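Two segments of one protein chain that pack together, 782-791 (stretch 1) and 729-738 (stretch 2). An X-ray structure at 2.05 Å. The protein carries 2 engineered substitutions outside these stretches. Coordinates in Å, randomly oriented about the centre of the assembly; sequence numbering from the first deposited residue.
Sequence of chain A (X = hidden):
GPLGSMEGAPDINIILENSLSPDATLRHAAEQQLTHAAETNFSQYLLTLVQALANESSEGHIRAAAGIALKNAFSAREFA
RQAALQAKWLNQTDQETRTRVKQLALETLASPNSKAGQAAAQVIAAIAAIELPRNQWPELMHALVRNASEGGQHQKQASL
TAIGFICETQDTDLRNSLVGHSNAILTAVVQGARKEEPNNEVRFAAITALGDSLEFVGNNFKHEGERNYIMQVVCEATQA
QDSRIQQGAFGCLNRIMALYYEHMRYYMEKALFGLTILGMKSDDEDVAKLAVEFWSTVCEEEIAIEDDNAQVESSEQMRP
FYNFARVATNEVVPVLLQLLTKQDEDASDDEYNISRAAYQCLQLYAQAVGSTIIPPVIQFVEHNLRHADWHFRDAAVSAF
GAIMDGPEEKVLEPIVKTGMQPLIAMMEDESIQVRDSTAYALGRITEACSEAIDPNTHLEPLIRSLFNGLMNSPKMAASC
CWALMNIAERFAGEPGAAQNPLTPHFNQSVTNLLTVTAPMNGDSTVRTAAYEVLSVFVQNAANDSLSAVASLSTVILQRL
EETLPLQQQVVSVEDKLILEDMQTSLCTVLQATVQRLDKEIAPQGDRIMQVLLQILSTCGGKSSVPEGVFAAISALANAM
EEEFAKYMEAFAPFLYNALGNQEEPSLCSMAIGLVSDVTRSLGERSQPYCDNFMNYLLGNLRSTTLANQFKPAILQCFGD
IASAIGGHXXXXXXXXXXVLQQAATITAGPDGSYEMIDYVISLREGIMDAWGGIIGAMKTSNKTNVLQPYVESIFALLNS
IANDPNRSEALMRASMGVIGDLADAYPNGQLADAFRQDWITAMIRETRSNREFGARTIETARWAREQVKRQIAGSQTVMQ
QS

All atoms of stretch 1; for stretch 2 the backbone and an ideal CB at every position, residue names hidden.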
# COMPACT_ATOMS: atom_id res chain seq x y z
N ASN A 782 26.31 33.37 -18.51
CA ASN A 782 26.01 34.78 -18.72
C ASN A 782 24.89 34.99 -19.73
O ASN A 782 25.00 35.82 -20.63
CB ASN A 782 27.26 35.53 -19.16
CG ASN A 782 28.36 35.49 -18.12
OD1 ASN A 782 29.49 35.08 -18.40
ND2 ASN A 782 28.03 35.91 -16.91
N LYS A 783 23.82 34.21 -19.59
CA LYS A 783 22.67 34.32 -20.47
C LYS A 783 21.41 34.62 -19.67
O LYS A 783 20.35 34.07 -19.95
CB LYS A 783 22.46 33.03 -21.26
CG LYS A 783 23.63 32.63 -22.15
CD LYS A 783 23.28 31.38 -22.96
CE LYS A 783 24.43 30.95 -23.85
NZ LYS A 783 24.06 29.84 -24.78
N THR A 784 21.50 35.48 -18.67
CA THR A 784 20.33 35.78 -17.85
C THR A 784 19.33 36.64 -18.62
O THR A 784 18.14 36.68 -18.29
CB THR A 784 20.70 36.49 -16.53
OG1 THR A 784 21.44 37.67 -16.82
CG2 THR A 784 21.52 35.56 -15.66
N ASN A 785 19.81 37.31 -19.65
CA ASN A 785 18.95 38.10 -20.52
C ASN A 785 17.91 37.23 -21.22
O ASN A 785 16.74 37.60 -21.32
CB ASN A 785 19.79 38.85 -21.56
CG ASN A 785 20.78 37.95 -22.28
OD1 ASN A 785 20.52 36.76 -22.48
ND2 ASN A 785 21.92 38.51 -22.66
N VAL A 786 18.32 36.06 -21.69
CA VAL A 786 17.41 35.19 -22.42
C VAL A 786 16.47 34.45 -21.45
O VAL A 786 15.41 33.96 -21.84
CB VAL A 786 18.18 34.17 -23.29
CG1 VAL A 786 18.96 33.19 -22.45
CG2 VAL A 786 17.24 33.43 -24.15
N LEU A 787 16.85 34.41 -20.18
CA LEU A 787 16.01 33.77 -19.17
C LEU A 787 14.95 34.73 -18.64
O LEU A 787 13.85 34.31 -18.27
CB LEU A 787 16.87 33.25 -18.01
CG LEU A 787 16.13 32.73 -16.78
CD1 LEU A 787 15.33 31.48 -17.11
CD2 LEU A 787 17.09 32.48 -15.64
N GLN A 788 15.28 36.02 -18.64
CA GLN A 788 14.42 37.08 -18.09
C GLN A 788 12.92 37.01 -18.41
O GLN A 788 12.10 37.24 -17.52
CB GLN A 788 14.96 38.44 -18.55
CG GLN A 788 13.92 39.54 -18.68
CD GLN A 788 13.45 40.09 -17.35
OE1 GLN A 788 14.24 40.27 -16.43
NE2 GLN A 788 12.15 40.35 -17.24
N PRO A 789 12.54 36.69 -19.67
CA PRO A 789 11.09 36.65 -19.95
C PRO A 789 10.29 35.60 -19.17
O PRO A 789 9.06 35.68 -19.15
CB PRO A 789 11.04 36.35 -21.45
CG PRO A 789 12.31 36.88 -21.98
CD PRO A 789 13.32 36.60 -20.91
N TYR A 790 10.96 34.63 -18.55
CA TYR A 790 10.26 33.53 -17.90
C TYR A 790 10.21 33.69 -16.38
O TYR A 790 9.55 32.91 -15.69
CB TYR A 790 10.93 32.20 -18.25
CG TYR A 790 10.97 31.94 -19.73
CD1 TYR A 790 9.81 31.68 -20.44
CD2 TYR A 790 12.18 31.95 -20.43
CE1 TYR A 790 9.84 31.44 -21.80
CE2 TYR A 790 12.22 31.70 -21.79
CZ TYR A 790 11.04 31.45 -22.47
OH TYR A 790 11.07 31.21 -23.82
N VAL A 791 10.90 34.71 -15.88
CA VAL A 791 11.01 34.93 -14.44
C VAL A 791 9.65 35.18 -13.79
O VAL A 791 9.39 34.70 -12.68
CB VAL A 791 11.96 36.11 -14.15
CG1 VAL A 791 11.95 36.47 -12.67
CG2 VAL A 791 13.37 35.77 -14.60
N UNK A 729 22.01 24.65 -23.01
CA UNK A 729 20.58 24.48 -22.75
C UNK A 729 19.71 25.55 -23.40
O UNK A 729 18.50 25.38 -23.50
CB UNK A 729 20.33 24.48 -21.24
N UNK A 730 20.33 26.64 -23.87
CA UNK A 730 19.58 27.68 -24.56
C UNK A 730 18.85 27.10 -25.77
O UNK A 730 17.77 27.57 -26.15
CB UNK A 730 20.51 28.81 -24.99
N UNK A 731 19.43 26.06 -26.35
CA UNK A 731 18.83 25.33 -27.46
C UNK A 731 17.46 24.77 -27.09
O UNK A 731 16.57 24.66 -27.94
CB UNK A 731 19.75 24.20 -27.91
N UNK A 732 17.28 24.43 -25.81
CA UNK A 732 16.04 23.79 -25.37
C UNK A 732 15.14 24.70 -24.54
O UNK A 732 14.05 24.30 -24.15
CB UNK A 732 16.37 22.54 -24.56
N UNK A 733 15.60 25.92 -24.30
CA UNK A 733 14.92 26.81 -23.36
C UNK A 733 13.49 27.15 -23.78
O UNK A 733 12.58 27.11 -22.95
CB UNK A 733 15.72 28.10 -23.20
N UNK A 734 13.30 27.48 -25.05
CA UNK A 734 11.97 27.84 -25.54
C UNK A 734 10.96 26.72 -25.30
O UNK A 734 9.88 26.95 -24.75
CB UNK A 734 12.03 28.18 -27.03
N UNK A 735 11.32 25.51 -25.71
CA UNK A 735 10.46 24.35 -25.56
C UNK A 735 10.22 23.99 -24.09
O UNK A 735 9.08 23.81 -23.67
CB UNK A 735 11.07 23.16 -26.30
N UNK A 736 11.30 23.89 -23.33
CA UNK A 736 11.21 23.45 -21.94
C UNK A 736 10.44 24.44 -21.06
O UNK A 736 9.63 24.03 -20.22
CB UNK A 736 12.62 23.24 -21.37
N UNK A 737 10.69 25.73 -21.27
CA UNK A 737 9.96 26.77 -20.54
C UNK A 737 8.47 26.66 -20.82
O UNK A 737 7.64 26.84 -19.93
CB UNK A 737 10.47 28.16 -20.92
N UNK A 738 8.15 26.37 -22.08
CA UNK A 738 6.78 26.14 -22.52
C UNK A 738 6.14 25.00 -21.73
O UNK A 738 5.02 25.11 -21.24
CB UNK A 738 6.75 25.83 -24.02

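Stretch 1 meets its partner along one flank, offering in turn the amine of Lys783, the branched side chain of Val786, and the ring of Tyr790. Backbone angles are helical from 733 through 738, and 730, 733 and 737, spaced three and four apart, all point their CB toward stretch 1.

Position 729 points its CB sideways and finds nothing of stretch 1 within 5.5 Å, so this contact sets no preference. The deposited residue is Phe729, which stays out of touch.

Position 730 is set by charge. Its CB points toward stretch 1 and lies 3.7 Å from Lys783 NZ, with Val786 CG1 at 5.3 Å. A positive charge so near calls for an acid; Glu and Asp both qualify on charge, and Gln or Asn could offer an oxygen. The residue is Glu730. With chi1 and chi2 both t, its chain is extended, and Lys783 NZ donates to Glu730 OE1 at 2.7 Å, a hydrogen bond within a salt bridge. The carboxylate also passes Val786, with Glu730 OE2 3.9 Å from Val786 CG2; OE2 is hydrogen-bonded elsewhere in the structure.

Positions 731 and 732 have no neighbour in stretch 1 near their CB atoms, 731 pointing away and 732 lying out of reach. Many side chains would do; Thr731 and Tyr732 are found, neither touching stretch 1.

Position 733 points toward stretch 1 again, but its CB remains 5.2 Å from Tyr790 CE2. That leaves room for a medium aliphatic chain, such as Leu, Ile or Met, between Val786 and the ring. Leu733 fills it in a t, p rotamer: Leu733 CD2 lies 4.0 Å from Val786 CG2, while Leu733 CG approaches Tyr790 CE2 at 3.9 Å, obliquely to the ring.

Position 734 turns its CB away, although it is 4.5 Å from Tyr790 OH. Small or polar residues suit such a margin. Thr734 OG1 remains 4.3 Å from Tyr790 OH, too far for a hydrogen bond. The polar link instead runs through a water, which donates to Thr734 O at 2.7 Å and hydrogen-bonds Tyr790 OH at 3.1 Å.

At 735 the CB points away and at 736 it lies out of reach, with nothing of stretch 1 within 5.5 Å of either, so this contact would accept almost any helix-compatible side chain; Ile735 and Val736 are found.

Position 737 points straight at the ring, its CB already 3.5 Å from Tyr790 CE1. So tight an approach favours a small side chain. Ala737 supplies just a methyl, and its CB sits over one face of the Tyr790 ring, 3.6 Å from the centroid of that ring and 16° off the normal, a CH-pi contact.

Position 738 points away, so polar or long side chains would do as well as any; Gln738 extends clear of stretch 1.

Stretch 2 729-738: FETYLTIVAQ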
# COMPACT_ATOMS: atom_id res chain seq x y z
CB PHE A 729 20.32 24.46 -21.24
CG PHE A 729 19.00 23.82 -20.87
CD1 PHE A 729 18.90 22.44 -20.74
CD2 PHE A 729 17.87 24.59 -20.69
CE1 PHE A 729 17.69 21.85 -20.42
CE2 PHE A 729 16.66 24.01 -20.37
CZ PHE A 729 16.57 22.64 -20.23
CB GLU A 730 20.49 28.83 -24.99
CG GLU A 730 19.75 29.98 -25.65
CD GLU A 730 20.66 31.12 -26.06
OE1 GLU A 730 21.89 30.97 -25.98
OE2 GLU A 730 20.13 32.18 -26.48
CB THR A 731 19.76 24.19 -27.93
OG1 THR A 731 20.97 24.75 -28.45
CG2 THR A 731 19.10 23.35 -29.02
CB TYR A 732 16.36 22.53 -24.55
CG TYR A 732 17.33 21.60 -25.24
CD1 TYR A 732 16.92 20.81 -26.30
CD2 TYR A 732 18.65 21.53 -24.84
CE1 TYR A 732 17.80 19.96 -26.94
CE2 TYR A 732 19.54 20.69 -25.47
CZ TYR A 732 19.11 19.91 -26.52
OH TYR A 732 19.99 19.07 -27.16
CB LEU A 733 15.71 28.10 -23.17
CG LEU A 733 15.08 29.08 -22.17
CD1 LEU A 733 14.88 28.40 -20.82
CD2 LEU A 733 15.93 30.33 -22.03
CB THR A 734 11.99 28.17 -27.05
OG1 THR A 734 12.82 29.32 -27.27
CG2 THR A 734 10.59 28.47 -27.54
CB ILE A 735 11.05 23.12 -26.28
CG1 ILE A 735 10.98 23.30 -27.79
CG2 ILE A 735 10.31 21.86 -25.86
CD1 ILE A 735 11.71 22.22 -28.55
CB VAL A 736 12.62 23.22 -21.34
CG1 VAL A 736 12.54 22.97 -19.84
CG2 VAL A 736 13.30 22.05 -22.03
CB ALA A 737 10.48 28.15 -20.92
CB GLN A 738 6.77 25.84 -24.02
CG GLN A 738 5.41 25.60 -24.64
CD GLN A 738 5.49 25.52 -26.16
OE1 GLN A 738 5.94 26.45 -26.82
NE2 GLN A 738 5.05 24.39 -26.70
O HOH W 1 8.64 29.36 -24.56
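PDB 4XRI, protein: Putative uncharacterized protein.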